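Local coordinates for probable oxidoreductase (Mycobacterium abscessus, PDB 4EYE), which probably acts as an oxidoreductase of the medium-chain dehydrogenase/reductase type, related to the quinone oxidoreductases and zeta-crystallin, at residues 58-63 with 324-329; 85-90 with 135-140; 313-318 with 336-341. All coordinates share one frame; numbering follows the deposited sequence.

Interaction 1 (58-63 with 324-329)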
loop_
_atom_site.group_PDB
_atom_site.type_symbol
_atom_site.label_atom_id
_atom_site.label_comp_id
_atom_site.label_asym_id
_atom_site.label_seq_id
_atom_site.Cartn_x
_atom_site.Cartn_y
_atom_site.Cartn_z
ATOM N N ALA A 58 3.129 -4.987 -11.571
ATOM C CA ALA A 58 1.991 -4.082 -11.287
ATOM C C ALA A 58 1.389 -4.463 -9.960
ATOM O O ALA A 58 0.960 -5.607 -9.763
ATOM C CB ALA A 58 0.918 -4.210 -12.379
ATOM N N GLY A 59 1.316 -3.524 -9.045
ATOM C CA GLY A 59 0.717 -3.821 -7.761
ATOM C C GLY A 59 -0.782 -3.991 -7.841
ATOM O O GLY A 59 -1.448 -3.307 -8.616
ATOM N N VAL A 60 -1.304 -4.911 -7.043
ATOM C CA VAL A 60 -2.733 -5.020 -6.771
ATOM C C VAL A 60 -2.968 -4.328 -5.411
ATOM O O VAL A 60 -2.288 -4.632 -4.387
ATOM C CB VAL A 60 -3.170 -6.493 -6.780
ATOM C CG1 VAL A 60 -4.664 -6.663 -6.442
ATOM C CG2 VAL A 60 -2.868 -7.091 -8.175
ATOM N N CYS A 61 -3.845 -3.338 -5.397
ATOM C CA CYS A 61 -4.210 -2.673 -4.146
ATOM C C CYS A 61 -5.751 -2.555 -4.023
ATOM O O CYS A 61 -6.495 -2.733 -5.020
ATOM C CB CYS A 61 -3.562 -1.305 -4.075
ATOM S SG CYS A 61 -4.240 -0.070 -5.223
ATOM N N PHE A 62 -6.201 -2.203 -2.826
ATOM C CA PHE A 62 -7.617 -2.108 -2.541
ATOM C C PHE A 62 -8.330 -1.091 -3.443
ATOM O O PHE A 62 -9.399 -1.383 -3.942
ATOM C CB PHE A 62 -7.871 -1.830 -1.040
ATOM C CG PHE A 62 -9.295 -2.114 -0.611
ATOM C CD1 PHE A 62 -9.799 -3.386 -0.649
ATOM C CD2 PHE A 62 -10.124 -1.094 -0.193
ATOM C CE1 PHE A 62 -11.128 -3.651 -0.280
ATOM C CE2 PHE A 62 -11.435 -1.349 0.208
ATOM C CZ PHE A 62 -11.936 -2.631 0.158
ATOM N N PRO A 63 -7.729 0.081 -3.700
ATOM C CA PRO A 63 -8.397 1.004 -4.647
ATOM C C PRO A 63 -8.647 0.418 -6.033
ATOM O O PRO A 63 -9.720 0.639 -6.611
ATOM C CB PRO A 63 -7.440 2.190 -4.719
ATOM C CG PRO A 63 -6.804 2.219 -3.352
ATOM C CD PRO A 63 -6.629 0.750 -2.982
ATOM N N GLN A 324 -8.492 -13.643 -12.230
ATOM C CA GLN A 324 -8.361 -14.533 -11.068
ATOM C C GLN A 324 -7.534 -13.906 -9.921
ATOM O O GLN A 324 -7.830 -14.127 -8.762
ATOM C CB GLN A 324 -7.712 -15.862 -11.469
ATOM C CG GLN A 324 -7.705 -16.907 -10.343
ATOM C CD GLN A 324 -9.123 -17.281 -9.923
ATOM O OE1 GLN A 324 -9.499 -17.130 -8.755
ATOM N NE2 GLN A 324 -9.948 -17.689 -10.893
ATOM N N ALA A 325 -6.484 -13.142 -10.265
ATOM C CA ALA A 325 -5.650 -12.493 -9.269
ATOM C C ALA A 325 -6.544 -11.564 -8.427
ATOM O O ALA A 325 -6.512 -11.574 -7.168
ATOM C CB ALA A 325 -4.517 -11.702 -9.950
ATOM N N LEU A 326 -7.335 -10.752 -9.120
ATOM C CA LEU A 326 -8.177 -9.778 -8.434
ATOM C C LEU A 326 -9.294 -10.455 -7.615
ATOM O O LEU A 326 -9.684 -9.974 -6.559
ATOM C CB LEU A 326 -8.726 -8.722 -9.418
ATOM C CG LEU A 326 -7.920 -7.427 -9.522
ATOM C CD1 LEU A 326 -8.107 -6.622 -8.194
ATOM C CD2 LEU A 326 -6.450 -7.721 -9.796
ATOM N N GLN A 327 -9.818 -11.553 -8.115
ATOM C CA GLN A 327 -10.832 -12.327 -7.365
ATOM C C GLN A 327 -10.229 -12.879 -6.062
ATOM O O GLN A 327 -10.837 -12.794 -5.000
ATOM C CB GLN A 327 -11.342 -13.501 -8.211
ATOM C CG GLN A 327 -12.637 -14.150 -7.675
ATOM C CD GLN A 327 -13.762 -13.149 -7.598
ATOM O OE1 GLN A 327 -14.210 -12.613 -8.607
ATOM N NE2 GLN A 327 -14.209 -12.870 -6.401
ATOM N N ASP A 328 -9.021 -13.421 -6.149
ATOM C CA ASP A 328 -8.335 -13.911 -4.938
ATOM C C ASP A 328 -8.126 -12.791 -3.935
ATOM O O ASP A 328 -8.359 -12.958 -2.736
ATOM C CB ASP A 328 -7.009 -14.529 -5.319
ATOM C CG ASP A 328 -7.179 -15.859 -6.048
ATOM O OD1 ASP A 328 -8.304 -16.396 -6.074
ATOM O OD2 ASP A 328 -6.163 -16.367 -6.565
ATOM N N PHE A 329 -7.735 -11.637 -4.438
ATOM C CA PHE A 329 -7.568 -10.468 -3.595
ATOM C C PHE A 329 -8.876 -10.088 -2.882
ATOM O O PHE A 329 -8.892 -9.828 -1.687
ATOM C CB PHE A 329 -7.050 -9.279 -4.428
ATOM C CG PHE A 329 -6.923 -8.021 -3.632
ATOM C CD1 PHE A 329 -7.990 -7.125 -3.538
ATOM C CD2 PHE A 329 -5.766 -7.752 -2.939
ATOM C CE1 PHE A 329 -7.873 -5.979 -2.762
ATOM C CE2 PHE A 329 -5.635 -6.612 -2.171
ATOM C CZ PHE A 329 -6.677 -5.723 -2.083
#
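V60 presses its methyl CG1 over one face of the F329 ring, 4.2 Å from the ring centroid and 28° off the normal, a CH-pi contact. The same methyl lies 3.9 Å from L326 CD1, while the second branch touches the same leucine, V60 CG2 4.0 Å from L326 CD2. Both branches are therefore engaged: CG1, anti to the backbone N (chi1 178°), is shared between the phenyl ring and L326, and CG2 adds a second contact to the leucine. A beta-branched valine suits this buried spot, since its compact fork fits between ring and leucine one helical turn apart. Y114 completes this packed side by touching both V60 and L326.

Helix 322-330 is the crossover of the beta-alpha-beta unit made with strands 313-318 and 337-341, and here it lies over the bend where strand 57-59 gives way to helix 62-68. C61 is the N-cap of that second helix, and its backbone N is hydrogen-bonded to D64 OD2.

Beyond the cap the contact thins toward solvent. F329 CZ approaches F62 N obliquely at 3.6 Å, and the two phenyl side chains cross at about a right angle. F329 CE1 comes to the edge of the F62 ring, near its plane, 3.9 Å from F62 CD1. F62 is exposed and meets the helix here through its CD1 edge. Y65, further along helix 62-68, also touches F329.

Interaction 2 (85-90 with 135-140)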
loop_
_atom_site.group_PDB
_atom_site.type_symbol
_atom_site.label_atom_id
_atom_site.label_comp_id
_atom_site.label_asym_id
_atom_site.label_seq_id
_atom_site.Cartn_x
_atom_site.Cartn_y
_atom_site.Cartn_z
ATOM N N GLU A 85 -0.187 1.286 -9.301
ATOM C CA GLU A 85 1.214 1.136 -8.889
ATOM C C GLU A 85 1.942 0.266 -9.887
ATOM O O GLU A 85 1.487 -0.849 -10.127
ATOM C CB GLU A 85 1.285 0.314 -7.593
ATOM C CG GLU A 85 0.674 0.854 -6.382
ATOM C CD GLU A 85 0.685 -0.186 -5.282
ATOM O OE1 GLU A 85 -0.034 -1.234 -5.460
ATOM O OE2 GLU A 85 1.382 0.054 -4.276
ATOM N N THR A 86 3.076 0.741 -10.396
ATOM C CA THR A 86 3.964 -0.057 -11.298
ATOM C C THR A 86 5.423 0.121 -10.961
ATOM O O THR A 86 5.838 1.157 -10.380
ATOM C CB THR A 86 3.767 0.289 -12.795
ATOM O OG1 THR A 86 3.960 1.690 -13.040
ATOM C CG2 THR A 86 2.321 -0.133 -13.280
ATOM N N ALA A 87 6.219 -0.879 -11.338
ATOM C CA ALA A 87 7.633 -0.791 -11.304
ATOM C C ALA A 87 8.178 -1.493 -12.549
ATOM O O ALA A 87 7.634 -2.516 -13.003
ATOM C CB ALA A 87 8.197 -1.410 -10.019
ATOM N N GLY A 88 9.231 -0.921 -13.122
ATOM C CA GLY A 88 9.844 -1.493 -14.310
ATOM C C GLY A 88 11.028 -0.658 -14.801
ATOM O O GLY A 88 11.802 -0.170 -13.980
ATOM N N VAL A 89 11.127 -0.488 -16.123
ATOM C CA VAL A 89 12.300 0.122 -16.736
ATOM C C VAL A 89 11.803 1.216 -17.634
ATOM O O VAL A 89 10.870 1.037 -18.425
ATOM C CB VAL A 89 13.152 -0.933 -17.534
ATOM C CG1 VAL A 89 14.332 -0.306 -18.256
ATOM C CG2 VAL A 89 13.695 -1.992 -16.598
ATOM N N VAL A 90 12.400 2.374 -17.501
ATOM C CA VAL A 90 12.024 3.487 -18.349
ATOM C C VAL A 90 12.356 3.178 -19.804
ATOM O O VAL A 90 13.480 2.793 -20.094
ATOM C CB VAL A 90 12.774 4.747 -17.953
ATOM C CG1 VAL A 90 12.594 5.841 -19.011
ATOM C CG2 VAL A 90 12.342 5.226 -16.532
ATOM N N ALA A 135 9.050 -6.456 -8.052
ATOM C CA ALA A 135 7.879 -6.749 -7.189
ATOM C C ALA A 135 7.981 -6.082 -5.801
ATOM O O ALA A 135 7.029 -5.497 -5.288
ATOM C CB ALA A 135 7.693 -8.241 -7.035
ATOM N N GLU A 136 9.142 -6.217 -5.174
ATOM C CA GLU A 136 9.377 -5.581 -3.880
ATOM C C GLU A 136 9.291 -4.072 -4.000
ATOM O O GLU A 136 8.737 -3.418 -3.107
ATOM C CB GLU A 136 10.739 -6.018 -3.313
ATOM C CG GLU A 136 10.826 -7.510 -2.929
ATOM C CD GLU A 136 12.293 -7.946 -2.661
ATOM O OE1 GLU A 136 13.235 -7.382 -3.255
ATOM O OE2 GLU A 136 12.453 -8.795 -1.785
ATOM N N ALA A 137 9.796 -3.532 -5.108
ATOM C CA ALA A 137 9.755 -2.094 -5.372
ATOM C C ALA A 137 8.316 -1.619 -5.570
ATOM O O ALA A 137 7.863 -0.637 -4.954
ATOM C CB ALA A 137 10.582 -1.724 -6.591
ATOM N N VAL A 138 7.552 -2.341 -6.387
ATOM C CA VAL A 138 6.127 -1.893 -6.575
ATOM C C VAL A 138 5.383 -1.936 -5.260
ATOM O O VAL A 138 4.501 -1.073 -4.974
ATOM C CB VAL A 138 5.384 -2.607 -7.758
ATOM C CG1 VAL A 138 4.863 -3.991 -7.319
ATOM C CG2 VAL A 138 4.249 -1.705 -8.313
ATOM N N ALA A 139 5.743 -2.895 -4.404
ATOM C CA ALA A 139 5.075 -3.061 -3.149
ATOM C C ALA A 139 5.225 -1.827 -2.237
ATOM O O ALA A 139 4.324 -1.521 -1.476
ATOM C CB ALA A 139 5.574 -4.310 -2.423
ATOM N N LEU A 140 6.361 -1.142 -2.342
ATOM C CA LEU A 140 6.610 0.110 -1.646
ATOM C C LEU A 140 5.611 1.205 -1.991
ATOM O O LEU A 140 5.318 2.058 -1.168
ATOM C CB LEU A 140 7.998 0.689 -1.971
ATOM C CG LEU A 140 9.272 0.111 -1.400
ATOM C CD1 LEU A 140 10.505 0.911 -1.881
ATOM C CD2 LEU A 140 9.247 0.007 0.137
#
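V138 lays its methyl CG2 on the backbone of strand 85-90, 3.4 Å from T86 N, and the same methyl rests 3.7 Å from E85 CB. CG2, anti to the backbone N, faces the strand, while CG1 packs on V339 of strand 337-341. One step along the strand, A87 CB sits 3.8 Å from V138 CB and 4.2 Å from A137 CB.

Such small side chains suit a place where the helix comes close: the axes of 85-90 and 135-140 approach to 7.1 Å, at 144° between their directions. Helix 134-140 thereby lies on a strand of the GroES-like, mostly beta part of the dehydrogenase fold, and all the touching residues are buried. T86, alternating with its neighbours, points away from the helix and packs on A107.

E85 extends beyond CG alongside V138, bringing OE2 to 3.4 Å from V138 O. Both atoms are acceptors, so nothing polar binds them to each other. The carboxylate is held from outside instead, by K337 through OE1 and by A142 N through OE2. Between the two segments the contact is thus apolar packing, and the polar tie from strand to helical region is made just beyond them, at A142 N.

Interaction 3 (313-318 with 336-341)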
loop_
_atom_site.group_PDB
_atom_site.type_symbol
_atom_site.label_atom_id
_atom_site.label_comp_id
_atom_site.label_asym_id
_atom_site.label_seq_id
_atom_site.Cartn_x
_atom_site.Cartn_y
_atom_site.Cartn_z
ATOM N N VAL A 313 6.258 -10.129 -0.735
ATOM C CA VAL A 313 5.422 -10.321 -1.880
ATOM C C VAL A 313 4.976 -11.781 -1.927
ATOM O O VAL A 313 5.802 -12.677 -2.096
ATOM C CB VAL A 313 6.137 -9.965 -3.201
ATOM C CG1 VAL A 313 5.163 -10.174 -4.368
ATOM C CG2 VAL A 313 6.601 -8.499 -3.166
ATOM N N SER A 314 3.673 -12.007 -1.739
ATOM C CA SER A 314 3.185 -13.368 -1.480
ATOM C C SER A 314 2.785 -14.081 -2.789
ATOM O O SER A 314 2.791 -15.317 -2.850
ATOM C CB SER A 314 2.022 -13.326 -0.502
ATOM O OG SER A 314 0.946 -12.519 -1.003
ATOM N N ALA A 315 2.484 -13.307 -3.832
ATOM C CA ALA A 315 2.065 -13.833 -5.097
ATOM C C ALA A 315 2.503 -12.920 -6.259
ATOM O O ALA A 315 2.384 -11.687 -6.172
ATOM C CB ALA A 315 0.553 -13.975 -5.133
ATOM N N ARG A 316 2.958 -13.556 -7.350
ATOM C CA ARG A 316 3.253 -12.881 -8.584
ATOM C C ARG A 316 2.512 -13.638 -9.677
ATOM O O ARG A 316 2.859 -14.755 -10.021
ATOM C CB ARG A 316 4.761 -12.808 -8.845
ATOM C CG ARG A 316 5.569 -12.372 -7.653
ATOM C CD ARG A 316 7.005 -12.065 -7.982
ATOM N NE ARG A 316 7.792 -11.874 -6.774
ATOM C CZ ARG A 316 9.028 -11.362 -6.764
ATOM N NH1 ARG A 316 9.601 -11.016 -7.889
ATOM N NH2 ARG A 316 9.688 -11.212 -5.632
ATOM N N ILE A 317 1.486 -13.001 -10.215
ATOM C CA ILE A 317 0.488 -13.664 -11.063
ATOM C C ILE A 317 0.677 -13.124 -12.466
ATOM O O ILE A 317 0.881 -11.924 -12.622
ATOM C CB ILE A 317 -0.922 -13.362 -10.568
ATOM C CG1 ILE A 317 -1.130 -13.765 -9.071
ATOM C CG2 ILE A 317 -1.942 -13.998 -11.506
ATOM C CD1 ILE A 317 -0.886 -15.244 -8.733
ATOM N N PRO A 318 0.705 -13.991 -13.492
ATOM C CA PRO A 318 0.772 -13.412 -14.833
ATOM C C PRO A 318 -0.369 -12.407 -15.078
ATOM O O PRO A 318 -1.512 -12.653 -14.714
ATOM C CB PRO A 318 0.623 -14.628 -15.769
ATOM C CG PRO A 318 0.840 -15.860 -14.919
ATOM C CD PRO A 318 0.672 -15.455 -13.490
ATOM N N GLY A 336 0.308 -9.621 2.681
ATOM C CA GLY A 336 1.356 -8.725 2.189
ATOM C C GLY A 336 0.892 -8.172 0.836
ATOM O O GLY A 336 -0.240 -7.674 0.714
ATOM N N LYS A 337 1.743 -8.281 -0.177
ATOM C CA LYS A 337 1.454 -7.713 -1.469
ATOM C C LYS A 337 1.352 -8.802 -2.557
ATOM O O LYS A 337 2.159 -9.715 -2.622
ATOM C CB LYS A 337 2.551 -6.697 -1.832
ATOM C CG LYS A 337 2.209 -5.813 -3.035
ATOM C CD LYS A 337 1.173 -4.750 -2.622
ATOM C CE LYS A 337 0.710 -3.904 -3.778
ATOM N NZ LYS A 337 -0.237 -2.844 -3.312
ATOM N N MET A 338 0.399 -8.621 -3.457
ATOM C CA MET A 338 0.304 -9.373 -4.691
ATOM C C MET A 338 0.695 -8.453 -5.857
ATOM O O MET A 338 0.274 -7.294 -5.894
ATOM C CB MET A 338 -1.136 -9.813 -4.905
ATOM C CG MET A 338 -1.531 -10.248 -6.319
ATOM S SD MET A 338 -3.319 -10.670 -6.457
ATOM C CE MET A 338 -3.375 -12.370 -5.950
ATOM N N VAL A 339 1.381 -9.023 -6.849
ATOM C CA VAL A 339 1.670 -8.298 -8.061
ATOM C C VAL A 339 1.297 -9.126 -9.275
ATOM O O VAL A 339 1.182 -10.363 -9.206
ATOM C CB VAL A 339 3.148 -7.812 -8.123
ATOM C CG1 VAL A 339 3.562 -7.070 -6.835
ATOM C CG2 VAL A 339 4.102 -8.978 -8.324
ATOM N N LEU A 340 1.097 -8.417 -10.375
ATOM C CA LEU A 340 0.897 -8.981 -11.668
ATOM C C LEU A 340 2.147 -8.795 -12.484
ATOM O O LEU A 340 2.779 -7.720 -12.458
ATOM C CB LEU A 340 -0.286 -8.276 -12.382
ATOM C CG LEU A 340 -1.598 -8.218 -11.637
ATOM C CD1 LEU A 340 -2.733 -7.556 -12.481
ATOM C CD2 LEU A 340 -2.035 -9.594 -11.108
ATOM N N VAL A 341 2.505 -9.814 -13.237
ATOM C CA VAL A 341 3.736 -9.808 -14.038
ATOM C C VAL A 341 3.398 -9.956 -15.522
ATOM O O VAL A 341 2.880 -11.001 -15.908
ATOM C CB VAL A 341 4.619 -10.987 -13.670
ATOM C CG1 VAL A 341 5.996 -10.871 -14.384
ATOM C CG2 VAL A 341 4.760 -11.078 -12.153
#
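R316 and V339 run out from their strands together, flank against flank, on the two parallel strands of a beta-alpha-beta unit whose crossover is helix 322-330. The aliphatic start of the arginine does the touching, with R316 CG 3.8 Å from V339 CG2. Its CB also meets V341 CG2 at 3.7 Å, so the base of the arginine is flanked by two valines. From there the chain runs out extended to a guanidinium group, so the aliphatic part packs on valines while the charge is paired with D133 in a salt bridge. V313 shares the face of R316 and V339, and K337 leaves it to reach E85 and V60 O.

On the other face I317 and M338 cross obliquely. A bend at the thioether (chi3 -85°) turns M338 CE back toward the first strand, 4.1 Å from I317 CG1, and the same methyl also reaches the side chain of A315. L340 comes in beside them, its CD2 4.0 Å from I317 CB. This face looks at helix 322-330, where A325 touches I317, M338 and L340; a flexible methionine and branched aliphatics fill such a seam well.

The register is not uniform. Between V313 and A315 it slips by one residue, a beta bulge at S314, whose N still bonds to K337 O at 2.9 Å and whose OG turns to Y335 O. Past the bulge the parallel pattern is regular, with R316 placed between the bonds V339 N to A315 O and I317 N to V339 O. At the far end I317 O receives V341 N at 2.7 Å, while the CA-H of L340 approaches that same oxygen, CA to O 3.1 Å.

Overall arrangement
Strand 337-341 draws the three contacts together. It pairs with 313-318 in interaction 3 and, antiparallel, with 57-59 of interaction 1, where L340 N is 2.9 Å from A58 O; strand 57-59 in turn adjoins 85-92 of interaction 2, with G59 N 2.9 Å from E85 O. The centres of interactions 1 and 3 are about 9 Å apart, those of 1 and 2 about 15 Å. K337 NZ reaches E85 OE1 in a salt bridge of 2.7 Å, linking interactions 2 and 3, whose centres are about 11 Å apart. A methylpentanediol molecule, probably from the crystallisation liquor, lies about 6 Å from the E85 side chain and may mark a pocket there.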